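NANS (YJHS), A 9-O-acetyl N-acetylneuraminic acid esterase (Escherichia coli O157:H7 EDL933, PDB 3PT5) probably removes the 9-O-acetyl group from 9-O-acetyl-N-acetylneuraminate, a host sialic acid, as a carbohydrate esterase of the SGNH hydrolase clan. Local coordinates at residues Leu93-His97 with Gln98-Gly102; Tyr164-Leu167 with Val168-Arg172; His248-Glu251 with Ala252-Asn256; Gly277-Ala281 with Pro282-Pro286. All coordinates share one frame; numbering follows the deposited sequence.

Four local contacts, each made within one unbroken run of chain, illustrate how neighbouring residues shape a fold built round a largely parallel sheet. From the N terminus, contact 1 (93-102) closes a turn in the long loop between strand 73-75 and helix 107-114. Contact 2 (164-172) lies within helix 162-176, just ahead of strand 182-189. Contact 3 (248-256) follows strand 233-236, on helix 247-253 and the residues after it. Contact 4 (277-286) closes a loop between strand 265-268, at one edge of the sheet within this chain, and helix 315-335. They run in series, without nesting or crossing; the centres of contacts 1 and 3 stand about 38 Å apart, on opposite sides of the chain's centre, as are contacts 2 and 4.

Contact 1: residues Leu93-His97 with Gln98-Gly102; sequences LATNH and QTQYG
Asn96 and Gln98 lean across one another at an oblique angle, with their side-chain amide planes nearly coplanar, 17° apart. The touching is done by Asn96 OD1, which receives the backbone N-H of Gln98 at 2.9 Å between OD1 and N. The donor stands above the plane of the Asn96 amide. CG of Asn96 lies anti to its backbone N (chi1 -175°), which carries the amide over the start of the following peptide, and the CB of Gln98 rests 3.1 Å from the same OD1. Thr99 meets Asn96 differently, crossing it at about a right angle, its OG1 3.4 Å from Asn96 CB.

Within this loop between strand 73-75 and helix 107-114, that OD1 bond to a residue two places on makes an Asx turn. Asn96 O accepts from Thr99 N at 3.2 Å, from above the carbonyl plane, closing a beta turn, and from Gln100 N, one residue further, at 2.7 Å, almost in line with the C=O bond. Gln100 sends its extended side chain back beside the turn, crossing Thr95 obliquely. Gln100 OE1 takes the backbone N-H of Thr95 at 3.1 Å, a bond bent to 141° at the hydrogen, while NE2 makes a weak hydrogen bond to Pro40 O. Ala94 CB packs against the root of this side chain, 4.0 Å from Gln100 CB. Tyr101 brings its CB to 3.4 Å from His97 O, and the ring leads away to a hydrogen bond between its OH and Thr77 OG1, where it also meets the rings of His62 and His78.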
loop_
_atom_site.group_PDB
_atom_site.type_symbol
_atom_site.label_atom_id
_atom_site.label_comp_id
_atom_site.label_asym_id
_atom_site.label_seq_id
_atom_site.Cartn_x
_atom_site.Cartn_y
_atom_site.Cartn_z
ATOM N N LEU A 93 -12.246 -2.957 -20.289
ATOM C CA LEU A 93 -11.481 -3.195 -21.530
ATOM C C LEU A 93 -10.252 -4.075 -21.278
ATOM O O LEU A 93 -9.316 -4.090 -22.083
ATOM C CB LEU A 93 -11.080 -1.863 -22.174
ATOM C CG LEU A 93 -12.163 -0.792 -22.380
ATOM C CD1 LEU A 93 -11.522 0.437 -23.029
ATOM C CD2 LEU A 93 -13.403 -1.314 -23.186
ATOM N N ALA A 94 -10.243 -4.800 -20.163
ATOM C CA ALA A 94 -9.214 -5.814 -19.943
ATOM C C ALA A 94 -9.511 -7.054 -20.800
ATOM O O ALA A 94 -10.616 -7.642 -20.698
ATOM C CB ALA A 94 -9.141 -6.197 -18.484
ATOM N N THR A 95 -8.525 -7.425 -21.625
ATOM C CA THR A 95 -8.572 -8.614 -22.507
ATOM C C THR A 95 -8.341 -9.890 -21.712
ATOM O O THR A 95 -9.187 -10.805 -21.687
ATOM C CB THR A 95 -7.440 -8.573 -23.562
ATOM O OG1 THR A 95 -7.380 -7.286 -24.184
ATOM C CG2 THR A 95 -7.626 -9.675 -24.627
ATOM N N ASN A 96 -7.173 -9.948 -21.076
ATOM C CA ASN A 96 -6.698 -11.147 -20.442
ATOM C C ASN A 96 -6.814 -10.976 -18.944
ATOM O O ASN A 96 -6.019 -10.266 -18.331
ATOM C CB ASN A 96 -5.244 -11.402 -20.870
ATOM C CG ASN A 96 -4.675 -12.716 -20.344
ATOM O OD1 ASN A 96 -5.256 -13.379 -19.482
ATOM N ND2 ASN A 96 -3.522 -13.093 -20.870
ATOM N N HIS A 97 -7.808 -11.635 -18.360
ATOM C CA HIS A 97 -8.057 -11.549 -16.913
ATOM C C HIS A 97 -7.102 -12.377 -16.040
ATOM O O HIS A 97 -7.228 -12.406 -14.806
ATOM C CB HIS A 97 -9.531 -11.838 -16.601
ATOM C CG HIS A 97 -10.478 -10.849 -17.207
ATOM N ND1 HIS A 97 -11.834 -11.067 -17.282
ATOM C CD2 HIS A 97 -10.266 -9.628 -17.754
ATOM C CE1 HIS A 97 -12.418 -10.024 -17.845
ATOM N NE2 HIS A 97 -11.487 -9.140 -18.147
ATOM N N GLN A 98 -6.141 -13.038 -16.689
ATOM C CA GLN A 98 -5.027 -13.719 -16.021
ATOM C C GLN A 98 -3.853 -12.797 -15.783
ATOM O O GLN A 98 -3.014 -13.061 -14.925
ATOM C CB GLN A 98 -4.483 -14.854 -16.885
ATOM C CG GLN A 98 -5.458 -15.909 -17.260
ATOM C CD GLN A 98 -5.748 -16.796 -16.107
ATOM O OE1 GLN A 98 -6.581 -16.473 -15.269
ATOM N NE2 GLN A 98 -5.061 -17.930 -16.043
ATOM N N THR A 99 -3.780 -11.740 -16.578
ATOM C CA THR A 99 -2.664 -10.799 -16.496
ATOM C C THR A 99 -3.104 -9.368 -16.214
ATOM O O THR A 99 -2.347 -8.608 -15.583
ATOM C CB THR A 99 -1.864 -10.765 -17.789
ATOM O OG1 THR A 99 -2.714 -10.359 -18.870
ATOM C CG2 THR A 99 -1.237 -12.139 -18.084
ATOM N N GLN A 100 -4.283 -9.000 -16.715
ATOM C CA GLN A 100 -4.807 -7.616 -16.600
ATOM C C GLN A 100 -5.990 -7.517 -15.638
ATOM O O GLN A 100 -6.889 -6.699 -15.842
ATOM C CB GLN A 100 -5.276 -7.089 -17.961
ATOM C CG GLN A 100 -4.199 -6.838 -18.965
ATOM C CD GLN A 100 -4.745 -6.221 -20.242
ATOM O OE1 GLN A 100 -5.601 -6.817 -20.889
ATOM N NE2 GLN A 100 -4.248 -5.025 -20.610
ATOM N N TYR A 101 -5.963 -8.329 -14.599
ATOM C CA TYR A 101 -7.046 -8.405 -13.621
ATOM C C TYR A 101 -7.055 -7.207 -12.684
ATOM O O TYR A 101 -6.013 -6.677 -12.336
ATOM C CB TYR A 101 -6.908 -9.679 -12.781
ATOM C CG TYR A 101 -5.499 -9.929 -12.234
ATOM C CD1 TYR A 101 -5.107 -9.431 -10.986
ATOM C CD2 TYR A 101 -4.579 -10.656 -12.956
ATOM C CE1 TYR A 101 -3.837 -9.635 -10.496
ATOM C CE2 TYR A 101 -3.290 -10.869 -12.484
ATOM C CZ TYR A 101 -2.923 -10.355 -11.245
ATOM O OH TYR A 101 -1.667 -10.565 -10.759
ATOM N N GLY A 102 -8.235 -6.791 -12.254
ATOM C CA GLY A 102 -8.317 -5.911 -11.101
ATOM C C GLY A 102 -7.884 -4.472 -11.291
ATOM O O GLY A 102 -7.806 -3.945 -12.401
#

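Contact 2: residues Tyr164-Leu167 with Val168-Arg172; sequences YQDL and VSRTR
With CG anti to the backbone N in both Tyr164 (chi1 173°) and Asp166 (chi1 -171°), each side chain swings toward the residue four places on. This is the i to i+4 pairing of an alpha helix, here helix 162-176, one of those flanking the central sheet of the SGNH hydrolase fold. Val168 answers Tyr164 by laying its CG2 methyl over one face of the phenol ring, 3.3 Å from Tyr164 CZ, at the hydroxyl end; the hydroxyl itself bonds to Asp217 on helix 203-218.

Asp166 and Arg170 lie side by side and point the same way, their carboxylate and guanidinium planes 32° apart. Their salt bridge is long, 3.8 Å from Asp166 OD1 to Arg170 NE, and the closer approach is by the Arg170 methylene CD, 3.2 Å from OD1. Both charges have other partners: Asp166 OD2 pairs with Arg57, and Arg170 donates to the carbonyls of Leu55, Ala56 and Pro128. These bonds to carbonyls in or just after strands 52-55 and 122-130 probably fix the guanidinium more firmly than the long bridge to Asp166 does.

Beneath the side chains run the usual helical bonds, with Val168 N 2.9 Å from Tyr164 O. Thr171 grips its acceptor twice: Leu167 O takes the backbone N-H at 3.2 Å from Thr171 N and, more closely, the hydroxyl, with Thr171 OG1 2.8 Å from Leu167 O.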
loop_
_atom_site.group_PDB
_atom_site.type_symbol
_atom_site.label_atom_id
_atom_site.label_comp_id
_atom_site.label_asym_id
_atom_site.label_seq_id
_atom_site.Cartn_x
_atom_site.Cartn_y
_atom_site.Cartn_z
ATOM N N TYR A 164 -4.013 -4.651 13.145
ATOM C CA TYR A 164 -2.709 -4.464 13.765
ATOM C C TYR A 164 -1.942 -5.788 13.862
ATOM O O TYR A 164 -0.757 -5.849 13.558
ATOM C CB TYR A 164 -2.814 -3.808 15.149
ATOM C CG TYR A 164 -1.478 -3.773 15.849
ATOM C CD1 TYR A 164 -0.574 -2.742 15.599
ATOM C CD2 TYR A 164 -1.091 -4.810 16.718
ATOM C CE1 TYR A 164 0.678 -2.703 16.216
ATOM C CE2 TYR A 164 0.168 -4.784 17.337
ATOM C CZ TYR A 164 1.041 -3.733 17.076
ATOM O OH TYR A 164 2.293 -3.690 17.660
ATOM N N GLN A 165 -2.639 -6.842 14.274
ATOM C CA GLN A 165 -2.059 -8.177 14.425
ATOM C C GLN A 165 -1.515 -8.693 13.118
ATOM O O GLN A 165 -0.481 -9.341 13.090
ATOM C CB GLN A 165 -3.124 -9.146 14.908
ATOM C CG GLN A 165 -3.524 -8.935 16.344
ATOM C CD GLN A 165 -4.601 -9.923 16.757
ATOM O OE1 GLN A 165 -4.376 -11.143 16.761
ATOM N NE2 GLN A 165 -5.790 -9.408 17.073
ATOM N N ASP A 166 -2.231 -8.386 12.042
ATOM C CA ASP A 166 -1.893 -8.794 10.682
ATOM C C ASP A 166 -0.633 -8.035 10.239
ATOM O O ASP A 166 0.297 -8.634 9.694
ATOM C CB ASP A 166 -3.113 -8.503 9.793
ATOM C CG ASP A 166 -2.999 -9.083 8.384
ATOM O OD1 ASP A 166 -2.409 -8.402 7.516
ATOM O OD2 ASP A 166 -3.535 -10.196 8.113
ATOM N N LEU A 167 -0.605 -6.738 10.514
ATOM C CA LEU A 167 0.552 -5.893 10.237
ATOM C C LEU A 167 1.828 -6.391 10.931
ATOM O O LEU A 167 2.872 -6.539 10.290
ATOM C CB LEU A 167 0.239 -4.459 10.661
ATOM C CG LEU A 167 1.333 -3.406 10.585
ATOM C CD1 LEU A 167 1.692 -3.125 9.142
ATOM C CD2 LEU A 167 0.868 -2.158 11.285
ATOM N N VAL A 168 1.727 -6.644 12.234
ATOM C CA VAL A 168 2.873 -7.108 13.038
ATOM C C VAL A 168 3.264 -8.542 12.678
ATOM O O VAL A 168 4.439 -8.831 12.422
ATOM C CB VAL A 168 2.595 -6.928 14.560
ATOM C CG1 VAL A 168 3.540 -7.797 15.433
ATOM C CG2 VAL A 168 2.765 -5.492 14.934
ATOM N N SER A 169 2.266 -9.419 12.597
ATOM C CA SER A 169 2.491 -10.828 12.331
ATOM C C SER A 169 3.108 -11.081 10.961
ATOM O O SER A 169 4.054 -11.886 10.847
ATOM C CB SER A 169 1.196 -11.620 12.544
ATOM O OG SER A 169 0.956 -12.498 11.459
ATOM N N ARG A 170 2.631 -10.369 9.934
ATOM C CA ARG A 170 3.182 -10.513 8.587
ATOM C C ARG A 170 4.575 -9.892 8.446
ATOM O O ARG A 170 5.412 -10.436 7.753
ATOM C CB ARG A 170 2.230 -9.927 7.543
ATOM C CG ARG A 170 1.120 -10.859 7.250
ATOM C CD ARG A 170 -0.010 -10.203 6.553
ATOM N NE ARG A 170 0.178 -9.829 5.154
ATOM C CZ ARG A 170 0.207 -10.657 4.118
ATOM N NH1 ARG A 170 0.264 -11.987 4.275
ATOM N NH2 ARG A 170 0.242 -10.148 2.911
ATOM N N THR A 171 4.806 -8.753 9.094
ATOM C CA THR A 171 6.137 -8.141 9.068
ATOM C C THR A 171 7.160 -9.055 9.739
ATOM O O THR A 171 8.268 -9.266 9.206
ATOM C CB THR A 171 6.127 -6.748 9.719
ATOM O OG1 THR A 171 5.253 -5.908 8.964
ATOM C CG2 THR A 171 7.533 -6.114 9.727
ATOM N N ARG A 172 6.773 -9.618 10.885
ATOM C CA ARG A 172 7.659 -10.543 11.601
ATOM C C ARG A 172 7.941 -11.754 10.739
ATOM O O ARG A 172 9.081 -12.177 10.654
ATOM C CB ARG A 172 7.004 -11.025 12.883
ATOM C CG ARG A 172 7.125 -10.114 14.048
ATOM C CD ARG A 172 6.316 -10.717 15.192
ATOM N NE ARG A 172 6.573 -10.048 16.460
ATOM C CZ ARG A 172 5.699 -9.956 17.459
ATOM N NH1 ARG A 172 4.483 -10.489 17.349
ATOM N NH2 ARG A 172 6.051 -9.328 18.579
#

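Contact 3: residues His248-Glu251 with Ala252-Asn256; sequences HAYE and AIYGN
Tyr250 offers one face of its ring to Tyr254, whose CB sits over that face, 3.8 Å from the centroid of the Tyr250 ring, a CH-pi contact. The two rings are close to parallel, with planes 18° apart, yet they are slid so far past each other that they barely overlap, and their centroids are 5.0 Å apart. What touches is the CD1-CE1 side of the Tyr250 face and the root of Tyr254: CE1 of Tyr250 comes to 3.4 Å from CG of Tyr254. The first torsions explain the offset. Tyr250 has its CG anti to the backbone N (chi1 174°) and reaches forward along the helix, whereas the CG of Tyr254 is anti to its carbonyl carbon (chi1 -75°), which presents the CB and ring root to the earlier tyrosine.

Below the rings the backbone shows how helical bonding loses regularity. Ile253 N meets Ala249 O at 2.9 Å in a nearly straight bond, and Tyr254 N reaches Tyr250 O at 2.8 Å with a bend at the hydrogen. Gly255 N is then divided between two weak bonds, to Tyr250 O and to Glu251 O. Its CA also approaches Glu251 O at 3.2 Å in a CA-H...O contact, a closeness that glycine accommodates.

Tyr250 OH bonds to Asp237, just beyond strand 233-236, and the Tyr254 ring packs edge-to-face with Tyr257. On helix 203-218, His203 is touched by Ile253, while Pro204 and Phe207 are touched by Asn256, whose ND2 bonds to Asn208, so the short helix and the residues after it lie against helix 203-218.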
loop_
_atom_site.group_PDB
_atom_site.type_symbol
_atom_site.label_atom_id
_atom_site.label_comp_id
_atom_site.label_asym_id
_atom_site.label_seq_id
_atom_site.Cartn_x
_atom_site.Cartn_y
_atom_site.Cartn_z
ATOM N N HIS A 248 -9.946 21.084 8.091
ATOM C CA HIS A 248 -9.658 21.112 9.523
ATOM C C HIS A 248 -9.179 19.760 10.025
ATOM O O HIS A 248 -8.163 19.659 10.721
ATOM C CB HIS A 248 -10.884 21.559 10.317
ATOM C CG HIS A 248 -10.565 21.965 11.718
ATOM N ND1 HIS A 248 -10.804 21.149 12.807
ATOM C CD2 HIS A 248 -10.008 23.097 12.210
ATOM C CE1 HIS A 248 -10.402 21.762 13.907
ATOM N NE2 HIS A 248 -9.918 22.944 13.572
ATOM N N ALA A 249 -9.885 18.705 9.622
ATOM C CA ALA A 249 -9.475 17.365 9.990
ATOM C C ALA A 249 -8.161 16.982 9.293
ATOM O O ALA A 249 -7.341 16.310 9.870
ATOM C CB ALA A 249 -10.571 16.374 9.665
ATOM N N TYR A 250 -7.977 17.388 8.038
ATOM C CA TYR A 250 -6.732 17.105 7.337
ATOM C C TYR A 250 -5.507 17.695 8.061
ATOM O O TYR A 250 -4.469 17.031 8.231
ATOM C CB TYR A 250 -6.851 17.572 5.868
ATOM C CG TYR A 250 -5.572 17.437 5.147
ATOM C CD1 TYR A 250 -5.192 16.211 4.593
ATOM C CD2 TYR A 250 -4.696 18.517 5.045
ATOM C CE1 TYR A 250 -3.965 16.073 3.950
ATOM C CE2 TYR A 250 -3.470 18.389 4.393
ATOM C CZ TYR A 250 -3.109 17.163 3.858
ATOM O OH TYR A 250 -1.896 17.074 3.213
ATOM N N GLU A 251 -5.655 18.931 8.531
ATOM C CA GLU A 251 -4.602 19.614 9.259
ATOM C C GLU A 251 -4.227 18.839 10.535
ATOM O O GLU A 251 -3.048 18.694 10.845
ATOM C CB GLU A 251 -5.080 21.031 9.597
ATOM C CG GLU A 251 -4.127 21.815 10.478
ATOM C CD GLU A 251 -4.248 23.331 10.291
ATOM O OE1 GLU A 251 -5.379 23.884 10.370
ATOM O OE2 GLU A 251 -3.190 23.963 10.063
ATOM N N ALA A 252 -5.223 18.296 11.239
ATOM C CA ALA A 252 -4.951 17.535 12.461
ATOM C C ALA A 252 -4.314 16.190 12.151
ATOM O O ALA A 252 -3.247 15.837 12.689
ATOM C CB ALA A 252 -6.202 17.350 13.271
ATOM N N ILE A 253 -4.942 15.454 11.239
ATOM C CA ILE A 253 -4.515 14.090 10.974
ATOM C C ILE A 253 -3.220 14.001 10.180
ATOM O O ILE A 253 -2.255 13.331 10.600
ATOM C CB ILE A 253 -5.646 13.282 10.335
ATOM C CG1 ILE A 253 -6.789 13.171 11.350
ATOM C CG2 ILE A 253 -5.134 11.899 9.830
ATOM C CD1 ILE A 253 -8.042 12.399 10.913
ATOM N N TYR A 254 -3.202 14.680 9.038
ATOM C CA TYR A 254 -2.036 14.607 8.165
ATOM C C TYR A 254 -0.936 15.536 8.656
ATOM O O TYR A 254 0.251 15.283 8.412
ATOM C CB TYR A 254 -2.420 14.837 6.692
ATOM C CG TYR A 254 -3.112 13.618 6.103
ATOM C CD1 TYR A 254 -2.406 12.705 5.322
ATOM C CD2 TYR A 254 -4.453 13.357 6.349
ATOM C CE1 TYR A 254 -3.012 11.567 4.806
ATOM C CE2 TYR A 254 -5.082 12.203 5.847
ATOM C CZ TYR A 254 -4.360 11.321 5.056
ATOM O OH TYR A 254 -4.959 10.181 4.530
ATOM N N GLY A 255 -1.304 16.564 9.412
ATOM C CA GLY A 255 -0.285 17.409 10.033
ATOM C C GLY A 255 0.533 16.607 11.033
ATOM O O GLY A 255 1.753 16.804 11.159
ATOM N N ASN A 256 -0.111 15.651 11.692
ATOM C CA ASN A 256 0.571 14.814 12.650
ATOM C C ASN A 256 1.623 13.895 12.011
ATOM O O ASN A 256 2.512 13.379 12.683
ATOM C CB ASN A 256 -0.429 14.009 13.465
ATOM C CG ASN A 256 0.237 13.232 14.571
ATOM O OD1 ASN A 256 0.910 13.814 15.448
ATOM N ND2 ASN A 256 0.041 11.914 14.568
#

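Contact 4: residues Gly277-Ala281 with Pro282-Pro286; sequences GLTNA and PDEDP
Glu284 and Thr279 cross obliquely, and the hydrogen bonds between them converge on one carboxylate oxygen. Glu284 OE1 lies 2.6 Å from Thr279 OG1, whose hydroxyl donates from above the carboxylate plane, and 3.3 Å from Thr279 N, which comes in on the anti side, close to that plane. A further bond to OE1 comes from the indole NE1 of Trp240. The other oxygen, OE2, makes a weak bond to the backbone of Gly277, 3.0 Å from Gly277 N. These several donors would be expected to favour the charged form of the carboxylate. An extended chain beyond CG (chi2 -172°) gives Glu284 the length to reach back to both residues.

Backbone and turn bonds shape the loop itself, which lies between strand 265-268 and helix 315-335. While its hydroxyl donates to Glu284, Thr279 OG1 accepts from Ala281 N at 3.0 Å, forming an ST turn. Directly after it comes a short 3-10 segment, 282-284, entered through Pro282, in which Glu284 N bonds to Ala281 O at 2.7 Å.

Water completes the polar links. One molecule accepts from Leu278 N and donates to Glu284 O, spanning the two sides of the loop. A second donates both to Asn280 OD1 and, at 2.6 Å from the water oxygen, to Asp285 OD2. Asn280 also bonds to Tyr35 and Glu37, and Asp285 to Tyr293 and Ser296.

Apolar contact is slight by comparison: the methyl CB of Ala281 rests 3.9 Å from CG of Glu284, against the stem of the acid, while Leu278 packs on Ala317 and Ile321 of helix 315-335.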
loop_
_atom_site.group_PDB
_atom_site.type_symbol
_atom_site.label_atom_id
_atom_site.label_comp_id
_atom_site.label_asym_id
_atom_site.label_seq_id
_atom_site.Cartn_x
_atom_site.Cartn_y
_atom_site.Cartn_z
ATOM N N GLY A 277 -5.861 17.001 -9.860
ATOM C CA GLY A 277 -5.138 16.022 -10.654
ATOM C C GLY A 277 -4.804 14.768 -9.861
ATOM O O GLY A 277 -4.929 14.730 -8.623
ATOM N N LEU A 278 -4.430 13.734 -10.612
ATOM C CA LEU A 278 -3.849 12.470 -10.112
ATOM C C LEU A 278 -4.843 11.422 -9.636
ATOM O O LEU A 278 -4.441 10.409 -9.045
ATOM C CB LEU A 278 -2.781 12.681 -9.024
ATOM C CG LEU A 278 -1.567 13.550 -9.370
ATOM C CD1 LEU A 278 -0.558 13.471 -8.243
ATOM C CD2 LEU A 278 -0.939 13.084 -10.693
ATOM N N THR A 279 -6.122 11.693 -9.821
ATOM C CA THR A 279 -7.123 10.783 -9.288
ATOM C C THR A 279 -7.854 10.001 -10.378
ATOM O O THR A 279 -7.671 10.258 -11.579
ATOM C CB THR A 279 -8.219 11.518 -8.465
ATOM O OG1 THR A 279 -9.092 12.262 -9.353
ATOM C CG2 THR A 279 -7.568 12.439 -7.419
ATOM N N ASN A 280 -8.731 9.101 -9.936
ATOM C CA ASN A 280 -9.649 8.409 -10.838
ATOM C C ASN A 280 -10.744 9.290 -11.447
ATOM O O ASN A 280 -11.541 8.795 -12.262
ATOM C CB ASN A 280 -10.315 7.222 -10.139
ATOM C CG ASN A 280 -9.374 6.065 -9.902
ATOM O OD1 ASN A 280 -8.489 5.780 -10.723
ATOM N ND2 ASN A 280 -9.608 5.338 -8.798
ATOM N N ALA A 281 -10.817 10.577 -11.104
ATOM C CA ALA A 281 -11.763 11.460 -11.805
ATOM C C ALA A 281 -11.464 11.331 -13.315
ATOM O O ALA A 281 -10.319 11.439 -13.711
ATOM C CB ALA A 281 -11.571 12.885 -11.374
ATOM N N PRO A 282 -12.497 11.035 -14.146
ATOM C CA PRO A 282 -12.184 10.714 -15.551
ATOM C C PRO A 282 -11.304 11.736 -16.260
ATOM O O PRO A 282 -10.395 11.361 -17.026
ATOM C CB PRO A 282 -13.568 10.655 -16.182
ATOM C CG PRO A 282 -14.388 10.016 -15.089
ATOM C CD PRO A 282 -13.882 10.671 -13.809
ATOM N N ASP A 283 -11.555 13.016 -15.988
ATOM C CA ASP A 283 -10.780 14.101 -16.604
ATOM C C ASP A 283 -9.306 14.103 -16.154
ATOM O O ASP A 283 -8.423 14.664 -16.832
ATOM C CB ASP A 283 -11.458 15.433 -16.262
ATOM C CG ASP A 283 -11.650 15.616 -14.751
ATOM O OD1 ASP A 283 -12.618 15.051 -14.183
ATOM O OD2 ASP A 283 -10.839 16.324 -14.127
ATOM N N GLU A 284 -9.021 13.430 -15.034
ATOM C CA GLU A 284 -7.657 13.413 -14.503
ATOM C C GLU A 284 -6.831 12.198 -14.908
ATOM O O GLU A 284 -5.637 12.131 -14.593
ATOM C CB GLU A 284 -7.673 13.596 -12.979
ATOM C CG GLU A 284 -8.382 14.864 -12.599
ATOM C CD GLU A 284 -8.290 15.217 -11.127
ATOM O OE1 GLU A 284 -7.933 14.356 -10.287
ATOM O OE2 GLU A 284 -8.598 16.384 -10.813
ATOM N N ASP A 285 -7.455 11.250 -15.613
ATOM C CA ASP A 285 -6.797 9.989 -15.932
ATOM C C ASP A 285 -6.929 9.709 -17.436
ATOM O O ASP A 285 -7.621 8.765 -17.851
ATOM C CB ASP A 285 -7.416 8.876 -15.081
ATOM C CG ASP A 285 -6.705 7.544 -15.219
ATOM O OD1 ASP A 285 -5.475 7.482 -15.495
ATOM O OD2 ASP A 285 -7.437 6.548 -15.071
ATOM N N PRO A 286 -6.254 10.516 -18.255
ATOM C CA PRO A 286 -6.423 10.321 -19.707
ATOM C C PRO A 286 -5.810 9.003 -20.203
ATOM O O PRO A 286 -4.861 8.496 -19.609
ATOM C CB PRO A 286 -5.664 11.504 -20.304
ATOM C CG PRO A 286 -4.710 11.935 -19.245
ATOM C CD PRO A 286 -5.378 11.659 -17.940
HETATM O O HOH W 1 -4.135 14.197 -13.516
HETATM O O HOH W 2 -6.835 5.282 -12.823
#